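Local structure of putative cell adhesion protein (Bacteroides fragilis, 4H40) at residues I16-G21 with K74-R79; G22-I27 with Y147-M152; L59-D64 with E70-A75; V78-A81 with S86-L89; P91-D96 with V100-S105. The protein probably serves as a fimbrillin-like subunit of a distinct type of pilus, with a likely part in cell adhesion. All blocks are in the same frame, centred on the assembly; numbering follows the deposited sequence.

Contact 1: residues I16-G21 with K74-R79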
# COMPACT_ATOMS: atom_id res chain seq x y z
N ILE B 16 19.57 8.17 -46.73
CA ILE B 16 19.56 8.37 -45.28
C ILE B 16 19.86 7.06 -44.53
O ILE B 16 19.10 6.08 -44.61
CB ILE B 16 18.23 9.05 -44.81
CG1 ILE B 16 17.81 10.22 -45.74
CG2 ILE B 16 18.29 9.48 -43.34
CD1 ILE B 16 18.82 11.46 -45.87
N ASP B 17 20.99 7.08 -43.81
CA ASP B 17 21.47 5.97 -42.99
C ASP B 17 21.24 6.34 -41.49
O ASP B 17 22.06 7.05 -40.89
CB ASP B 17 22.96 5.66 -43.31
CG ASP B 17 23.67 4.70 -42.35
OD1 ASP B 17 23.16 3.56 -42.15
OD2 ASP B 17 24.73 5.09 -41.79
N PRO B 18 20.11 5.93 -40.90
CA PRO B 18 19.85 6.31 -39.51
C PRO B 18 20.64 5.44 -38.53
O PRO B 18 20.81 4.23 -38.75
CB PRO B 18 18.34 6.15 -39.36
CG PRO B 18 17.97 5.15 -40.36
CD PRO B 18 19.00 5.14 -41.45
N VAL B 19 21.14 6.06 -37.46
CA VAL B 19 21.92 5.40 -36.42
C VAL B 19 21.13 5.49 -35.11
O VAL B 19 20.81 6.59 -34.66
CB VAL B 19 23.35 5.99 -36.35
CG1 VAL B 19 24.06 5.64 -35.04
CG2 VAL B 19 24.18 5.51 -37.54
N ALA B 20 20.78 4.31 -34.55
CA ALA B 20 20.02 4.15 -33.31
C ALA B 20 20.64 4.91 -32.13
O ALA B 20 21.86 4.90 -31.96
CB ALA B 20 19.90 2.67 -32.95
N GLY B 21 19.78 5.58 -31.36
CA GLY B 21 20.20 6.35 -30.20
C GLY B 21 19.84 5.71 -28.88
O GLY B 21 20.14 6.27 -27.82
N LYS B 74 9.25 6.42 -43.01
CA LYS B 74 10.00 5.16 -43.17
C LYS B 74 10.04 4.35 -41.89
O LYS B 74 10.17 4.92 -40.81
CB LYS B 74 11.45 5.45 -43.64
CG LYS B 74 12.22 4.24 -44.20
CD LYS B 74 12.05 4.05 -45.70
CE LYS B 74 11.26 2.81 -46.02
NZ LYS B 74 11.13 2.62 -47.48
N ALA B 75 9.96 3.01 -42.03
CA ALA B 75 10.02 2.04 -40.94
C ALA B 75 11.32 1.25 -41.00
O ALA B 75 11.82 0.95 -42.09
CB ALA B 75 8.83 1.11 -41.03
N TYR B 76 11.89 0.92 -39.83
CA TYR B 76 13.16 0.18 -39.75
C TYR B 76 13.08 -1.00 -38.80
O TYR B 76 12.33 -0.94 -37.83
CB TYR B 76 14.31 1.10 -39.32
CG TYR B 76 14.65 2.15 -40.35
CD1 TYR B 76 13.99 3.38 -40.37
CD2 TYR B 76 15.66 1.93 -41.28
CE1 TYR B 76 14.30 4.35 -41.32
CE2 TYR B 76 15.97 2.90 -42.24
CZ TYR B 76 15.29 4.11 -42.25
OH TYR B 76 15.61 5.10 -43.15
N LEU B 77 13.86 -2.07 -39.08
CA LEU B 77 13.94 -3.24 -38.21
C LEU B 77 15.27 -3.18 -37.45
O LEU B 77 16.31 -2.86 -38.04
CB LEU B 77 13.79 -4.55 -38.99
CG LEU B 77 13.84 -5.85 -38.17
CD1 LEU B 77 12.59 -6.04 -37.34
CD2 LEU B 77 14.05 -7.03 -39.04
N VAL B 78 15.21 -3.41 -36.15
CA VAL B 78 16.39 -3.35 -35.28
C VAL B 78 17.03 -4.74 -35.20
O VAL B 78 16.33 -5.73 -34.97
CB VAL B 78 16.04 -2.80 -33.86
CG1 VAL B 78 17.26 -2.78 -32.93
CG2 VAL B 78 15.39 -1.42 -33.93
N ARG B 79 18.35 -4.79 -35.37
CA ARG B 79 19.17 -5.98 -35.22
C ARG B 79 20.46 -5.55 -34.54
O ARG B 79 21.23 -4.76 -35.09
CB ARG B 79 19.45 -6.74 -36.54
CG ARG B 79 18.25 -7.46 -37.18
CD ARG B 79 17.61 -8.56 -36.35
NE ARG B 79 16.31 -8.93 -36.92
CZ ARG B 79 15.38 -9.64 -36.30
NH1 ARG B 79 15.58 -10.08 -35.06
NH2 ARG B 79 14.23 -9.92 -36.91
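Pro18 lies against one face of the Tyr76 ring, and the contact rests largely on this pair. Tyr76 points from its strand toward segment 16-21, and the two side chains approach from opposite directions. At Tyr76 CB, CG sets off anti to the carbonyl carbon (chi1 -67°), which carries the ring out against the proline. In the near part of the ring, Tyr76 CD2 is 4.1 Å from Pro18 CG. Farther along the approach tightens: Tyr76 CE2 lies 3.5 Å from Pro18 CG, and Tyr76 CZ comes to 3.4 Å from the same carbon. The hydroxyl continues past the pyrrolidine, with Tyr76 OH 3.8 Å from Pro18 CD and 3.9 Å from Ile16 O. Pro18 CG therefore sits off-centre over the ring, toward its phenolic rim, 3.7 Å from the centroid and 24° off the ring normal, a CH-pi contact over the face. The two segments share no hydrogen bond, and all three touching residues are buried. Strand 14-19, which carries Pro18, runs between strands 108-110 and 169-173, whereas Tyr76 belongs to strand 74-79, paired with 56-62 and 88-94. The tyrosine also touches Leu108 and Pro91, so the proline-tyrosine pair packs one layer of strands against another.

Contact 2: residues G22-I27 with Y147-M152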
# COMPACT_ATOMS: atom_id res chain seq x y z
N GLY B 22 19.21 4.54 -28.95
CA GLY B 22 18.80 3.75 -27.80
C GLY B 22 17.51 4.21 -27.16
O GLY B 22 16.72 4.93 -27.78
N TYR B 23 17.26 3.76 -25.93
CA TYR B 23 16.08 4.18 -25.22
C TYR B 23 16.33 4.28 -23.72
O TYR B 23 17.26 3.66 -23.19
CB TYR B 23 14.86 3.28 -25.52
CG TYR B 23 14.83 1.94 -24.82
CD1 TYR B 23 15.52 0.85 -25.33
CD2 TYR B 23 14.04 1.74 -23.70
CE1 TYR B 23 15.42 -0.41 -24.74
CE2 TYR B 23 13.95 0.50 -23.08
CZ TYR B 23 14.66 -0.58 -23.60
OH TYR B 23 14.57 -1.81 -22.98
N TYR B 24 15.53 5.12 -23.05
CA TYR B 24 15.53 5.24 -21.61
C TYR B 24 14.48 4.29 -21.11
O TYR B 24 13.29 4.44 -21.46
CB TYR B 24 15.25 6.68 -21.17
CG TYR B 24 16.39 7.64 -21.41
CD1 TYR B 24 17.47 7.71 -20.53
CD2 TYR B 24 16.35 8.54 -22.48
CE1 TYR B 24 18.50 8.62 -20.72
CE2 TYR B 24 17.38 9.45 -22.68
CZ TYR B 24 18.46 9.48 -21.81
OH TYR B 24 19.48 10.38 -21.99
N PRO B 25 14.87 3.21 -20.39
CA PRO B 25 13.87 2.25 -19.92
C PRO B 25 13.01 2.81 -18.79
O PRO B 25 13.39 3.76 -18.10
CB PRO B 25 14.73 1.08 -19.43
CG PRO B 25 15.98 1.73 -19.00
CD PRO B 25 16.23 2.84 -19.94
N SER B 26 11.87 2.19 -18.58
CA SER B 26 10.94 2.52 -17.52
C SER B 26 11.60 2.33 -16.13
O SER B 26 12.31 1.33 -15.94
CB SER B 26 9.71 1.64 -17.67
OG SER B 26 8.78 1.94 -16.64
N ILE B 27 11.39 3.27 -15.17
CA ILE B 27 11.93 3.20 -13.80
C ILE B 27 10.82 3.42 -12.77
O ILE B 27 9.71 3.83 -13.11
CB ILE B 27 13.09 4.21 -13.55
CG1 ILE B 27 12.68 5.67 -13.80
CG2 ILE B 27 14.39 3.82 -14.28
CD1 ILE B 27 13.09 6.61 -12.63
N TYR B 147 11.74 16.27 -22.07
CA TYR B 147 13.16 16.20 -21.66
C TYR B 147 14.04 16.57 -22.81
O TYR B 147 13.71 16.26 -23.96
CB TYR B 147 13.54 14.81 -21.11
CG TYR B 147 12.44 14.18 -20.28
CD1 TYR B 147 12.21 14.60 -18.97
CD2 TYR B 147 11.58 13.24 -20.83
CE1 TYR B 147 11.16 14.07 -18.22
CE2 TYR B 147 10.53 12.71 -20.09
CZ TYR B 147 10.32 13.13 -18.78
OH TYR B 147 9.29 12.60 -18.05
N THR B 148 15.16 17.24 -22.53
CA THR B 148 16.08 17.74 -23.56
C THR B 148 16.76 16.59 -24.32
O THR B 148 16.94 16.68 -25.54
CB THR B 148 17.12 18.70 -22.96
OG1 THR B 148 17.90 18.02 -21.97
CG2 THR B 148 16.49 19.93 -22.33
N GLN B 149 17.10 15.52 -23.59
CA GLN B 149 17.81 14.35 -24.12
C GLN B 149 17.03 13.63 -25.23
O GLN B 149 17.63 13.14 -26.20
CB GLN B 149 18.13 13.38 -22.96
CG GLN B 149 19.18 13.88 -21.96
CD GLN B 149 18.64 14.72 -20.81
OE1 GLN B 149 17.43 14.91 -20.63
NE2 GLN B 149 19.55 15.20 -19.98
N THR B 150 15.68 13.61 -25.09
CA THR B 150 14.71 12.91 -25.94
C THR B 150 13.90 13.85 -26.86
O THR B 150 13.14 13.37 -27.71
CB THR B 150 13.76 12.07 -25.06
OG1 THR B 150 12.99 12.94 -24.23
CG2 THR B 150 14.49 11.08 -24.20
N ALA B 151 14.08 15.17 -26.70
CA ALA B 151 13.39 16.20 -27.49
C ALA B 151 13.71 16.07 -28.96
O ALA B 151 14.81 15.62 -29.33
CB ALA B 151 13.76 17.59 -27.00
N MSE B 152 12.74 16.47 -29.80
CA MSE B 152 12.79 16.46 -31.26
C MSE B 152 13.94 17.31 -31.77
O MSE B 152 14.20 18.40 -31.26
CB MSE B 152 11.45 16.96 -31.83
CG MSE B 152 11.44 17.12 -33.34
SE MSE B 152 9.76 17.78 -34.03
CE MSE B 152 9.70 19.50 -33.15
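Tyr24 meets Thr150 with its ring carbons and Gln149 with its phenol oxygen, and van der Waals packing is the main kind of interaction between the segments. Its CG stands anti to the carbonyl carbon (chi1 -73°), and the ring reaches across to the loop formed by 147-152. Thr150 CG2 lies obliquely beside the ring, 3.6 Å from Tyr24 CD2 and equally close to CE2. Farther out, Tyr24 OH approaches Gln149 CB at 3.4 Å. The next methylene, Gln149 CG, is 3.5 Å from Tyr24 OH. The two side chains cross nearly at right angles, with amide and ring planes 78° apart; the glutamine chain, bent at chi2, touches the tyrosine with CB and CG and carries its amide away.

Hydrogen bonding is directed elsewhere. Gln149 NE2 bonds to Gly40 O, while OE1 receives a weak bond of 3.4 Å from Thr148 OG1. Thr150 OG1 is bound to Asp144 O and lies at the edge of the Tyr147 ring, in its plane. Around Tyr24, Ile48, Pro176 and Ile178 complete an apolar setting.

With the polar ends of Gln149 and Thr150 engaged elsewhere, their carbon atoms face the tyrosine, and this irregular loop and segment 22-27 are joined by van der Waals packing rather than by polar bonds between them.

Contact 3: residues L59-D64 with E70-A75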
# COMPACT_ATOMS: atom_id res chain seq x y z
N LEU B 59 10.34 6.46 -38.60
CA LEU B 59 10.94 7.77 -38.75
C LEU B 59 9.86 8.66 -39.38
O LEU B 59 9.41 8.35 -40.47
CB LEU B 59 12.20 7.63 -39.62
CG LEU B 59 13.20 8.77 -39.67
CD1 LEU B 59 13.93 8.93 -38.36
CD2 LEU B 59 14.22 8.49 -40.72
N VAL B 60 9.37 9.67 -38.62
CA VAL B 60 8.33 10.65 -39.01
C VAL B 60 9.06 11.93 -39.42
O VAL B 60 9.77 12.51 -38.58
CB VAL B 60 7.26 10.92 -37.90
CG1 VAL B 60 6.12 11.80 -38.41
CG2 VAL B 60 6.71 9.62 -37.29
N VAL B 61 8.91 12.36 -40.69
CA VAL B 61 9.59 13.54 -41.22
C VAL B 61 8.62 14.71 -41.37
O VAL B 61 7.47 14.53 -41.78
CB VAL B 61 10.33 13.21 -42.55
CG1 VAL B 61 10.94 14.46 -43.18
CG2 VAL B 61 11.40 12.16 -42.32
N TYR B 62 9.11 15.92 -41.02
CA TYR B 62 8.42 17.21 -41.13
C TYR B 62 9.30 18.22 -41.88
O TYR B 62 10.53 18.08 -41.85
CB TYR B 62 8.08 17.77 -39.73
CG TYR B 62 7.27 16.85 -38.86
CD1 TYR B 62 7.88 15.95 -38.00
CD2 TYR B 62 5.88 16.92 -38.84
CE1 TYR B 62 7.13 15.10 -37.18
CE2 TYR B 62 5.12 16.10 -38.01
CZ TYR B 62 5.75 15.19 -37.18
OH TYR B 62 5.00 14.37 -36.37
N ASP B 63 8.71 19.24 -42.53
CA ASP B 63 9.53 20.25 -43.20
C ASP B 63 10.03 21.27 -42.14
O ASP B 63 9.76 21.08 -40.95
CB ASP B 63 8.76 20.93 -44.36
CG ASP B 63 7.46 21.63 -44.03
OD1 ASP B 63 7.17 21.84 -42.83
OD2 ASP B 63 6.73 22.01 -44.97
N ASP B 64 10.74 22.34 -42.57
CA ASP B 64 11.27 23.38 -41.66
C ASP B 64 10.15 24.15 -40.91
O ASP B 64 10.42 24.72 -39.85
CB ASP B 64 12.20 24.36 -42.41
CG ASP B 64 11.68 24.86 -43.75
OD1 ASP B 64 10.60 25.52 -43.77
OD2 ASP B 64 12.37 24.65 -44.77
N GLU B 70 4.53 12.90 -45.45
CA GLU B 70 4.08 11.52 -45.59
C GLU B 70 5.02 10.70 -46.53
O GLU B 70 5.25 9.51 -46.26
CB GLU B 70 2.64 11.53 -46.14
CG GLU B 70 1.96 10.17 -46.25
CD GLU B 70 2.22 9.38 -47.53
OE1 GLU B 70 2.38 10.01 -48.60
OE2 GLU B 70 2.24 8.13 -47.45
N GLU B 71 5.55 11.33 -47.59
CA GLU B 71 6.44 10.71 -48.58
C GLU B 71 7.76 10.22 -47.95
O GLU B 71 8.31 9.21 -48.41
CB GLU B 71 6.72 11.66 -49.76
CG GLU B 71 7.32 13.02 -49.40
CD GLU B 71 6.37 14.21 -49.41
OE1 GLU B 71 5.45 14.25 -48.55
OE2 GLU B 71 6.59 15.13 -50.23
N TYR B 72 8.26 10.90 -46.90
CA TYR B 72 9.51 10.52 -46.26
C TYR B 72 9.29 9.65 -45.01
O TYR B 72 10.25 9.40 -44.26
CB TYR B 72 10.34 11.77 -45.92
CG TYR B 72 10.91 12.52 -47.10
CD1 TYR B 72 11.20 11.86 -48.30
CD2 TYR B 72 11.19 13.88 -47.02
CE1 TYR B 72 11.73 12.55 -49.39
CE2 TYR B 72 11.73 14.58 -48.10
CZ TYR B 72 12.00 13.90 -49.28
OH TYR B 72 12.52 14.58 -50.35
N SER B 73 8.05 9.15 -44.81
CA SER B 73 7.75 8.27 -43.68
C SER B 73 8.40 6.90 -43.95
O SER B 73 8.20 6.33 -45.03
CB SER B 73 6.24 8.15 -43.48
OG SER B 73 5.93 7.82 -42.14
N LYS B 74 9.25 6.42 -43.01
CA LYS B 74 10.00 5.16 -43.17
C LYS B 74 10.04 4.35 -41.89
O LYS B 74 10.17 4.92 -40.81
CB LYS B 74 11.45 5.45 -43.64
CG LYS B 74 12.22 4.24 -44.20
CD LYS B 74 12.05 4.05 -45.70
CE LYS B 74 11.26 2.81 -46.02
NZ LYS B 74 11.13 2.62 -47.48
N ALA B 75 9.96 3.01 -42.03
CA ALA B 75 10.02 2.04 -40.94
C ALA B 75 11.32 1.25 -41.00
O ALA B 75 11.82 0.95 -42.09
CB ALA B 75 8.83 1.11 -41.03
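Leu59 and Lys74 form an antiparallel hydrogen-bonded pair in which each residue gives its amide to the other's carbonyl. Leu59 N reaches Lys74 O at 2.7 Å, with an N-H...O angle of 173°. The return bond, from Lys74 N to Leu59 O, is longer, at 3.2 Å. On the N-terminal side of Lys74, Ser73 N bonds back to Glu70 O at 3.2 Å, closing a type I beta turn whose central residues are Glu71 and Tyr72. Side-chain packing accompanies the turn. Val61 CB makes an apolar contact with Tyr72 CB at 3.7 Å, whereas Val61 CG2 is in van der Waals contact with the peptide oxygen, 3.6 Å from Tyr72 O. The other methyl, Val61 CG1, which extends anti to the backbone N (chi1 175°), comes 3.9 Å from Tyr72 CD2 at the edge of the ring, near its plane.

The polar ends of these side chains are satisfied outside the two segments. Tyr72 OH bonds to Lys111 N, Ser73 OG to Arg58 NH1, and Lys74 NZ to Thr106 O, with a weak, long ion pair from the lysine to Glu93. Just after Tyr62, Asp63 OD1 accepts a bond from Asn67 N, and Val61 is joined through its backbone to Leu69. The antiparallel pair is part of the beta hairpin of strands 56-62 and 74-79, whose connection contains the turn at 70-73.

Contact 4: residues V78-A81 with S86-L89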
# COMPACT_ATOMS: atom_id res chain seq x y z
N VAL B 78 15.21 -3.41 -36.15
CA VAL B 78 16.39 -3.35 -35.28
C VAL B 78 17.03 -4.74 -35.20
O VAL B 78 16.33 -5.73 -34.97
CB VAL B 78 16.04 -2.80 -33.86
CG1 VAL B 78 17.26 -2.78 -32.93
CG2 VAL B 78 15.39 -1.42 -33.93
N ARG B 79 18.35 -4.79 -35.37
CA ARG B 79 19.17 -5.98 -35.22
C ARG B 79 20.46 -5.55 -34.54
O ARG B 79 21.23 -4.76 -35.09
CB ARG B 79 19.45 -6.74 -36.54
CG ARG B 79 18.25 -7.46 -37.18
CD ARG B 79 17.61 -8.56 -36.35
NE ARG B 79 16.31 -8.93 -36.92
CZ ARG B 79 15.38 -9.64 -36.30
NH1 ARG B 79 15.58 -10.08 -35.06
NH2 ARG B 79 14.23 -9.92 -36.91
N ASN B 80 20.67 -6.05 -33.31
CA ASN B 80 21.85 -5.77 -32.49
C ASN B 80 23.03 -6.59 -33.03
O ASN B 80 23.62 -7.42 -32.33
CB ASN B 80 21.56 -6.05 -31.01
CG ASN B 80 20.66 -5.03 -30.36
OD1 ASN B 80 20.27 -4.01 -30.94
ND2 ASN B 80 20.32 -5.27 -29.11
N ALA B 81 23.38 -6.31 -34.30
CA ALA B 81 24.41 -6.98 -35.06
C ALA B 81 25.66 -6.12 -35.27
O ALA B 81 26.62 -6.61 -35.86
CB ALA B 81 23.84 -7.40 -36.41
N SER B 86 26.26 -3.71 -30.85
CA SER B 86 25.58 -2.45 -31.21
C SER B 86 24.35 -2.66 -32.11
O SER B 86 24.27 -3.65 -32.83
CB SER B 86 26.55 -1.51 -31.92
OG SER B 86 27.47 -0.94 -31.01
N SER B 87 23.41 -1.70 -32.09
CA SER B 87 22.20 -1.76 -32.91
C SER B 87 22.46 -1.29 -34.36
O SER B 87 23.23 -0.35 -34.59
CB SER B 87 21.09 -0.92 -32.28
OG SER B 87 20.76 -1.39 -30.99
N LEU B 88 21.78 -1.97 -35.33
CA LEU B 88 21.76 -1.64 -36.76
C LEU B 88 20.31 -1.54 -37.26
O LEU B 88 19.48 -2.38 -36.87
CB LEU B 88 22.56 -2.66 -37.60
CG LEU B 88 24.04 -2.85 -37.23
CD1 LEU B 88 24.66 -3.94 -38.04
CD2 LEU B 88 24.85 -1.56 -37.37
N LEU B 89 19.98 -0.51 -38.07
CA LEU B 89 18.61 -0.24 -38.56
C LEU B 89 18.43 -0.59 -40.04
O LEU B 89 19.08 0.00 -40.92
CB LEU B 89 18.23 1.23 -38.30
CG LEU B 89 18.27 1.69 -36.84
CD1 LEU B 89 18.25 3.20 -36.73
CD2 LEU B 89 17.12 1.12 -36.05
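Asn80 is the centre of an inverse gamma turn, set directly against Ser86 where the chain leaves its strand. Its CA lies 3.2 Å from Ser86 O in a CA-H...O contact. The turn brings Ala81 N back to Arg79 O in a weak bond of 2.8 Å, and the same oxygen accepts Leu88 N at 2.9 Å. One carbonyl thus serves two amides, and the Leu88 donor stands 38° above the carbonyl plane. The reciprocal bond is more regular: Arg79 N meets Leu88 O at 3.1 Å, in the carbonyl plane.

The two Arg79-Leu88 bonds make the last hydrogen-bonded pair of the beta hairpin of strands 74-79 and 88-94, before the loop between them. Asp53 forms a salt bridge with Arg79 NH1 and accepts a bond from Asn80 N, while Ser86 OG is held within the loop by Thr83 O.

The side chains of the neighbouring non-hydrogen-bonded pair, Val78 and Leu89, lie side by side and point the same way, with Val78 CG2 3.7 Å from Leu89 CD2. Leu88, on the other face with Arg79, projects CG anti to its carbonyl carbon (chi1 -58°) and passes close to Arg79 O. Its CD1 ends 3.9 Å from Ala81 CB.

Contact 5: residues P91-D96 with V100-S105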
# COMPACT_ATOMS: atom_id res chain seq x y z
N PRO B 91 15.88 -0.96 -43.36
CA PRO B 91 14.58 -0.57 -43.92
C PRO B 91 13.64 -1.77 -44.04
O PRO B 91 14.07 -2.85 -44.44
CB PRO B 91 14.94 0.01 -45.30
CG PRO B 91 16.34 0.47 -45.15
CD PRO B 91 17.00 -0.51 -44.22
N CYS B 92 12.40 -1.59 -43.62
CA CYS B 92 11.41 -2.67 -43.68
C CYS B 92 10.03 -2.11 -44.01
O CYS B 92 9.85 -0.89 -44.13
CB CYS B 92 11.41 -3.47 -42.37
SG CYS B 92 10.79 -2.56 -40.93
N GLU B 93 9.06 -3.01 -44.20
CA GLU B 93 7.66 -2.68 -44.46
C GLU B 93 6.85 -3.24 -43.31
O GLU B 93 7.08 -4.39 -42.90
CB GLU B 93 7.20 -3.23 -45.82
CG GLU B 93 7.80 -2.49 -47.01
CD GLU B 93 7.49 -1.01 -47.14
OE1 GLU B 93 6.36 -0.59 -46.81
OE2 GLU B 93 8.39 -0.27 -47.60
N VAL B 94 5.98 -2.41 -42.72
CA VAL B 94 5.21 -2.83 -41.56
C VAL B 94 3.70 -2.65 -41.76
O VAL B 94 3.27 -1.93 -42.68
CB VAL B 94 5.66 -2.12 -40.25
CG1 VAL B 94 7.06 -2.57 -39.83
CG2 VAL B 94 5.57 -0.60 -40.37
N ASP B 95 2.92 -3.30 -40.87
CA ASP B 95 1.47 -3.15 -40.80
C ASP B 95 1.18 -1.89 -39.94
O ASP B 95 2.12 -1.27 -39.43
CB ASP B 95 0.80 -4.44 -40.24
CG ASP B 95 1.08 -4.83 -38.78
OD1 ASP B 95 1.76 -4.05 -38.07
OD2 ASP B 95 0.60 -5.90 -38.35
N ASP B 96 -0.10 -1.53 -39.75
CA ASP B 96 -0.45 -0.34 -38.97
C ASP B 96 -0.04 -0.46 -37.48
O ASP B 96 0.09 0.56 -36.81
CB ASP B 96 -1.95 -0.00 -39.12
CG ASP B 96 -2.34 0.59 -40.47
OD1 ASP B 96 -1.44 0.77 -41.34
OD2 ASP B 96 -3.53 0.92 -40.65
N VAL B 100 6.60 -6.31 -38.81
CA VAL B 100 7.11 -6.46 -40.20
C VAL B 100 6.20 -7.40 -41.00
O VAL B 100 5.77 -8.45 -40.49
CB VAL B 100 8.62 -6.83 -40.35
CG1 VAL B 100 9.52 -5.86 -39.59
CG2 VAL B 100 8.91 -8.27 -39.94
N ILE B 101 5.86 -6.98 -42.23
CA ILE B 101 4.99 -7.72 -43.15
C ILE B 101 5.78 -8.23 -44.37
O ILE B 101 5.37 -9.23 -44.96
CB ILE B 101 3.70 -6.95 -43.57
CG1 ILE B 101 4.02 -5.50 -44.03
CG2 ILE B 101 2.65 -6.99 -42.45
CD1 ILE B 101 2.87 -4.71 -44.68
N SER B 102 6.87 -7.57 -44.78
CA SER B 102 7.60 -8.11 -45.93
C SER B 102 9.13 -7.92 -45.80
O SER B 102 9.63 -7.23 -44.89
CB SER B 102 7.09 -7.54 -47.26
OG SER B 102 7.39 -6.17 -47.47
N SER B 103 9.84 -8.60 -46.73
CA SER B 103 11.30 -8.65 -46.85
C SER B 103 11.87 -7.29 -47.24
O SER B 103 12.72 -6.76 -46.51
CB SER B 103 11.71 -9.71 -47.87
OG SER B 103 11.18 -10.99 -47.57
N SER B 104 11.37 -6.72 -48.37
CA SER B 104 11.76 -5.45 -49.01
C SER B 104 12.44 -4.43 -48.07
O SER B 104 11.90 -4.03 -47.03
CB SER B 104 10.57 -4.80 -49.73
OG SER B 104 9.34 -4.93 -49.03
N SER B 105 13.67 -4.06 -48.46
CA SER B 105 14.56 -3.12 -47.78
C SER B 105 14.91 -2.01 -48.77
O SER B 105 15.94 -2.05 -49.45
CB SER B 105 15.80 -3.85 -47.26
OG SER B 105 16.37 -3.21 -46.13
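A beta hairpin joins strand 88-94 to the weakly bonded strand 100-102, with Val94 and Val100 as an antiparallel non-hydrogen-bonded pair near the turn. The strand directions are 98° apart, and the side chains of the valine pair diverge. Next to them, Ile101 N donates to Glu93 O at 2.9 Å in a nearly straight bond of 172°, although the donor is tilted from the carbonyl plane. Val100 CG1 lies 3.8 Å from Cys92 SG; Leu77 and Thr56 of neighbouring strands also touch this valine. Ile101 lies across the backbone instead: CG1 stands between the backbone N and the carbonyl carbon (chi1 48°), bringing Ile101 CD1 to 3.4 Å from Val94 O, while Ile101 CG2 rests 3.8 Å from Asp95 CB. The turn itself is held by Asp95 OD1, which accepts a bond from Ala99 N.

Farther from the turn, serine hydroxyls make the polar contacts. Ser102 OG donates to Ser104 OG at 2.8 Å, and the linked hydroxyls border the Glu93 stem, with Glu93 CB 3.4 Å from Ser102 OG. Ser105 OG passes alongside the proline ring, 3.4 Å from Pro91 CD, and donates to Pro91 O at 2.9 Å.

How the contacts relate
Contacts 1 and 2 are buried and pair segments distant in sequence, each chiefly by packing round one tyrosine; contacts 3, 4 and 5 are successive local hairpins with bonds between their backbones. Strand 74-79 takes part in contacts 1, 3 and 4, and strand 88-94 continues from contact 4 into contact 5. Contact 3 is partly buried, whereas 4 and 5 lie at the surface, where serine hydroxyls and turns contribute much of the contact. Leu89 of contact 4 packs on Pro18 and Tyr76 of contact 1, the centres of the two contacts being about 8 Å apart. Contact 2 stands apart, about 26 Å from contact 5 between centres, although segments 16-21 and 22-27 are consecutive.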